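PDB 5MZ5: ALDH21) from Physcomitrella patens subsp. patens, which oxidises succinic semialdehyde with NADP(+) as cofactor and possibly also acts as a non-phosphorylating glyceraldehyde-3-phosphate dehydrogenase. Local coordinates for residues Val404-Ala408 with Asn409-Glu413; Phe428-Ala431 with Val432-Cys435. One frame throughout, in Å; residues are numbered along the deposited sequence.

Both contacts are local ones in the same part of the aldehyde dehydrogenase fold, and their centres lie about 17 Å apart. Interaction 1 comes first along the chain: it follows strand 395-402 and forms the turn and short helix 409-412. Strand 419-425 comes next, pairing in parallel with 395-402, and interaction 2 is then helix 428-435, which packs on strands 290-294 and 323-329 of the same mixed sheet. The two meet directly through a salt bridge, Arg-411 NH2 to Glu-434 OE2 at 2.8 Å, so the helices before and after strand 419-425 are tied together. Glu-414, which binds NADP(+), directly follows interaction 1.

Interaction 1: residues Val404-Ala408 with Asn409-Glu413; sequences VPIEA and NARKE
A type I beta turn, Pro-405 to Ala-408, leads straight into the first turn of helix 409-412, with Ala-408 at the N-cap position. The turn is closed by Ala-408 N to Pro-405 O at 3.2 Å. Ala-408 O then takes two backbone donors, each at 3.0 Å: Lys-412 N in the carbonyl plane, with a fairly straight N-H...O angle of 163°, and Arg-411 N from above that plane, more bent at 140°.

Arg-411 carries most of the side-chain contact with the turn. With CG anti to the backbone N (chi1 174°) and the chain bent at chi2, it runs back past the turn: CB lies 3.4 Å from Pro-405 O and also meets Val-404 CG1. Ile-406 CD1 lies over one face of the guanidinium, 3.5 Å above its plane and over the centre. The NH2 group goes on to a salt bridge with Glu-434 and a hydrogen bond to Asn-437 O, which together would limit its rotation. Cut back to an alanine, this position would probably leave the Glu-434 carboxylate without this counter-charge and Ile-406 CD1 without the flat surface under it.

On another side Lys-412 bends at chi3 and chi4, bringing NZ to Glu-413 OE2 for a salt bridge of 2.8 Å on the anti lone pair. The same NZ donates back to Asn-409 OD1, a longer bond at 3.3 Å, while Asn-409 ND2 holds Glu-377 of helix 365-380. That helix also covers Val-404 and Ala-410 through Ala-378.

Here the beta turn and short helix, with the N-cap carbonyl accepting from the first turn, lie in the connection between parallel neighbours 395-402 and 419-425 of the mixed sheet, just ahead of the NADP(+)-binding Glu-414.

Interaction 2: residues Phe428-Ala431 with Val432-Cys435; sequences FKEA and VKEC
Val-432 CG2 sits over one face of the Phe-428 ring, 4.0 Å from its centroid and 24° off the normal, a CH-pi contact displaced toward the CE2 and CZ rim. Phe-428 has CG anti to its own N (chi1 178°), which swings the ring round to this methyl one turn on. In the backbone, Val-432 N donates to Phe-428 O at 3.1 Å, and the same i to i+4 pattern repeats up to Cys-435 N and Ala-431 O at 2.9 Å. Along a more exposed flank Glu-430 and Lys-433 lie side by side, pointing the same way; OE1 of the former is 4.1 Å from CD of the latter, and their charged ends do not touch.

Further out, Tyr-456 of helix 451-460 packs on Phe-428 and Val-432, while Ile-293 of strand 290-294 backs Ala-431, Val-432 and Cys-435. Leu-515 of a second subunit also packs on Phe-428. At the entry, Asp-427 OD2 accepts from Glu-430 N; at the exit Glu-434 OE1 accepts from Asn-437 ND2, while its OE2 forms the salt bridge to Arg-411 NH2. The arrangement is that of an amphipathic alpha-helix laid on a mixed sheet, its apolar side inward, in an alpha/beta fold.

Interaction 1: residues Val404-Ala408 with Asn409-Glu413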
loop_
_atom_site.group_PDB
_atom_site.type_symbol
_atom_site.label_atom_id
_atom_site.label_comp_id
_atom_site.label_asym_id
_atom_site.label_seq_id
_atom_site.Cartn_x
_atom_site.Cartn_y
_atom_site.Cartn_z
ATOM N N VAL A 404 0.793 -6.647 -45.710
ATOM C CA VAL A 404 0.764 -5.225 -46.039
ATOM C C VAL A 404 2.146 -4.633 -45.660
ATOM O O VAL A 404 2.585 -4.811 -44.519
ATOM C CB VAL A 404 -0.416 -4.494 -45.347
ATOM C CG1 VAL A 404 -0.308 -2.979 -45.506
ATOM C CG2 VAL A 404 -1.751 -4.995 -45.883
ATOM N N PRO A 405 2.865 -3.973 -46.605
ATOM C CA PRO A 405 4.190 -3.421 -46.256
ATOM C C PRO A 405 4.128 -2.255 -45.264
ATOM O O PRO A 405 3.103 -1.590 -45.137
ATOM C CB PRO A 405 4.785 -3.022 -47.617
ATOM C CG PRO A 405 3.616 -2.777 -48.476
ATOM C CD PRO A 405 2.532 -3.716 -48.025
ATOM N N ILE A 406 5.238 -2.032 -44.561
ATOM C CA ILE A 406 5.432 -1.007 -43.532
ATOM C C ILE A 406 5.146 0.434 -44.041
ATOM O O ILE A 406 4.711 1.269 -43.257
ATOM C CB ILE A 406 6.855 -1.162 -42.880
ATOM C CG1 ILE A 406 6.964 -0.402 -41.545
ATOM C CG2 ILE A 406 8.009 -0.800 -43.838
ATOM C CD1 ILE A 406 6.535 -1.193 -40.311
ATOM N N GLU A 407 5.382 0.709 -45.335
ATOM C CA GLU A 407 5.168 2.036 -45.918
ATOM C C GLU A 407 3.670 2.380 -46.111
ATOM O O GLU A 407 3.331 3.570 -46.135
ATOM C CB GLU A 407 5.986 2.243 -47.216
ATOM C CG GLU A 407 5.797 1.181 -48.295
ATOM C CD GLU A 407 6.677 -0.059 -48.234
ATOM O OE1 GLU A 407 6.720 -0.787 -49.252
ATOM O OE2 GLU A 407 7.314 -0.313 -47.183
ATOM N N ALA A 408 2.779 1.358 -46.217
ATOM C CA ALA A 408 1.329 1.586 -46.363
ATOM C C ALA A 408 0.712 2.204 -45.103
ATOM O O ALA A 408 1.065 1.809 -43.981
ATOM C CB ALA A 408 0.615 0.293 -46.714
ATOM N N ASN A 409 -0.202 3.187 -45.297
ATOM C CA ASN A 409 -0.909 3.891 -44.217
ATOM C C ASN A 409 -1.679 2.949 -43.301
ATOM O O ASN A 409 -1.736 3.199 -42.094
ATOM C CB ASN A 409 -1.854 4.947 -44.767
ATOM C CG ASN A 409 -1.170 6.207 -45.203
ATOM O OD1 ASN A 409 -0.345 6.779 -44.488
ATOM N ND2 ASN A 409 -1.531 6.693 -46.377
ATOM N N ALA A 410 -2.252 1.863 -43.874
ATOM C CA ALA A 410 -3.002 0.841 -43.139
ATOM C C ALA A 410 -2.099 0.149 -42.102
ATOM O O ALA A 410 -2.592 -0.243 -41.052
ATOM C CB ALA A 410 -3.591 -0.180 -44.102
ATOM N N ARG A 411 -0.780 0.059 -42.370
ATOM C CA ARG A 411 0.183 -0.555 -41.458
ATOM C C ARG A 411 0.798 0.449 -40.459
ATOM O O ARG A 411 0.917 0.146 -39.272
ATOM C CB ARG A 411 1.264 -1.333 -42.254
ATOM C CG ARG A 411 2.431 -1.920 -41.427
ATOM C CD ARG A 411 2.009 -2.814 -40.252
ATOM N NE ARG A 411 3.163 -3.282 -39.476
ATOM C CZ ARG A 411 3.774 -2.585 -38.520
ATOM N NH1 ARG A 411 3.331 -1.385 -38.176
ATOM N NH2 ARG A 411 4.830 -3.089 -37.897
ATOM N N LYS A 412 1.169 1.634 -40.943
ATOM C CA LYS A 412 1.826 2.700 -40.189
ATOM C C LYS A 412 0.893 3.448 -39.217
ATOM O O LYS A 412 1.308 3.793 -38.103
ATOM C CB LYS A 412 2.490 3.660 -41.198
ATOM C CG LYS A 412 3.271 4.845 -40.628
ATOM C CD LYS A 412 4.136 5.558 -41.696
ATOM C CE LYS A 412 3.444 5.951 -42.997
ATOM N NZ LYS A 412 2.440 7.036 -42.817
ATOM N N GLU A 413 -0.352 3.715 -39.642
ATOM C CA GLU A 413 -1.299 4.513 -38.862
ATOM C C GLU A 413 -2.462 3.711 -38.301
ATOM O O GLU A 413 -2.729 2.593 -38.744
ATOM C CB GLU A 413 -1.875 5.662 -39.733
ATOM C CG GLU A 413 -0.872 6.467 -40.543
ATOM C CD GLU A 413 0.157 7.258 -39.759
ATOM O OE1 GLU A 413 -0.109 7.617 -38.589
ATOM O OE2 GLU A 413 1.233 7.537 -40.333
#

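Interaction 2: residues Phe428-Ala431 with Val432-Cys435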
loop_
_atom_site.group_PDB
_atom_site.type_symbol
_atom_site.label_atom_id
_atom_site.label_comp_id
_atom_site.label_asym_id
_atom_site.label_seq_id
_atom_site.Cartn_x
_atom_site.Cartn_y
_atom_site.Cartn_z
ATOM N N PHE A 428 9.583 -16.128 -32.308
ATOM C CA PHE A 428 8.803 -15.447 -31.278
ATOM C C PHE A 428 9.386 -14.071 -30.897
ATOM O O PHE A 428 8.630 -13.105 -30.819
ATOM C CB PHE A 428 8.594 -16.349 -30.031
ATOM C CG PHE A 428 7.826 -15.659 -28.930
ATOM C CD1 PHE A 428 6.446 -15.514 -29.007
ATOM C CD2 PHE A 428 8.487 -15.121 -27.827
ATOM C CE1 PHE A 428 5.739 -14.846 -28.000
ATOM C CE2 PHE A 428 7.777 -14.462 -26.816
ATOM C CZ PHE A 428 6.411 -14.321 -26.913
ATOM N N LYS A 429 10.715 -13.995 -30.644
ATOM C CA LYS A 429 11.409 -12.759 -30.279
ATOM C C LYS A 429 11.188 -11.695 -31.371
ATOM O O LYS A 429 10.959 -10.521 -31.055
ATOM C CB LYS A 429 12.914 -13.013 -30.117
ATOM C CG LYS A 429 13.332 -13.406 -28.715
ATOM C CD LYS A 429 14.801 -13.864 -28.688
ATOM C CE LYS A 429 15.599 -13.553 -27.431
ATOM N NZ LYS A 429 15.406 -14.548 -26.339
ATOM N N GLU A 430 11.222 -12.131 -32.651
ATOM C CA GLU A 430 11.006 -11.289 -33.826
ATOM C C GLU A 430 9.574 -10.806 -33.908
ATOM O O GLU A 430 9.354 -9.670 -34.310
ATOM C CB GLU A 430 11.419 -12.015 -35.120
ATOM C CG GLU A 430 12.924 -12.050 -35.343
ATOM C CD GLU A 430 13.627 -10.714 -35.503
ATOM O OE1 GLU A 430 13.129 -9.850 -36.261
ATOM O OE2 GLU A 430 14.696 -10.540 -34.877
ATOM N N ALA A 431 8.600 -11.659 -33.527
ATOM C CA ALA A 431 7.183 -11.296 -33.504
ATOM C C ALA A 431 6.961 -10.166 -32.475
ATOM O O ALA A 431 6.247 -9.216 -32.788
ATOM C CB ALA A 431 6.320 -12.509 -33.160
ATOM N N VAL A 432 7.605 -10.262 -31.269
ATOM C CA VAL A 432 7.523 -9.257 -30.202
ATOM C C VAL A 432 8.109 -7.923 -30.704
ATOM O O VAL A 432 7.496 -6.871 -30.512
ATOM C CB VAL A 432 8.192 -9.731 -28.874
ATOM C CG1 VAL A 432 8.199 -8.613 -27.820
ATOM C CG2 VAL A 432 7.507 -10.984 -28.325
ATOM N N LYS A 433 9.279 -7.990 -31.364
ATOM C CA LYS A 433 9.965 -6.856 -31.962
ATOM C C LYS A 433 9.051 -6.186 -33.026
ATOM O O LYS A 433 8.952 -4.957 -33.066
ATOM C CB LYS A 433 11.303 -7.311 -32.578
ATOM C CG LYS A 433 12.169 -6.155 -33.069
ATOM C CD LYS A 433 13.464 -6.630 -33.713
ATOM C CE LYS A 433 14.254 -5.458 -34.227
ATOM N NZ LYS A 433 15.557 -5.891 -34.800
ATOM N N GLU A 434 8.343 -6.995 -33.833
ATOM C CA GLU A 434 7.432 -6.474 -34.839
ATOM C C GLU A 434 6.175 -5.842 -34.221
ATOM O O GLU A 434 5.660 -4.858 -34.760
ATOM C CB GLU A 434 7.095 -7.530 -35.910
ATOM C CG GLU A 434 6.520 -6.944 -37.188
ATOM C CD GLU A 434 7.253 -5.790 -37.851
ATOM O OE1 GLU A 434 8.475 -5.622 -37.626
ATOM O OE2 GLU A 434 6.599 -5.066 -38.633
ATOM N N CYS A 435 5.695 -6.395 -33.083
ATOM C CA CYS A 435 4.570 -5.830 -32.319
ATOM C C CYS A 435 4.917 -4.408 -31.888
ATOM O O CYS A 435 4.065 -3.523 -31.954
ATOM C CB CYS A 435 4.250 -6.702 -31.106
ATOM S SG CYS A 435 3.304 -8.179 -31.510
#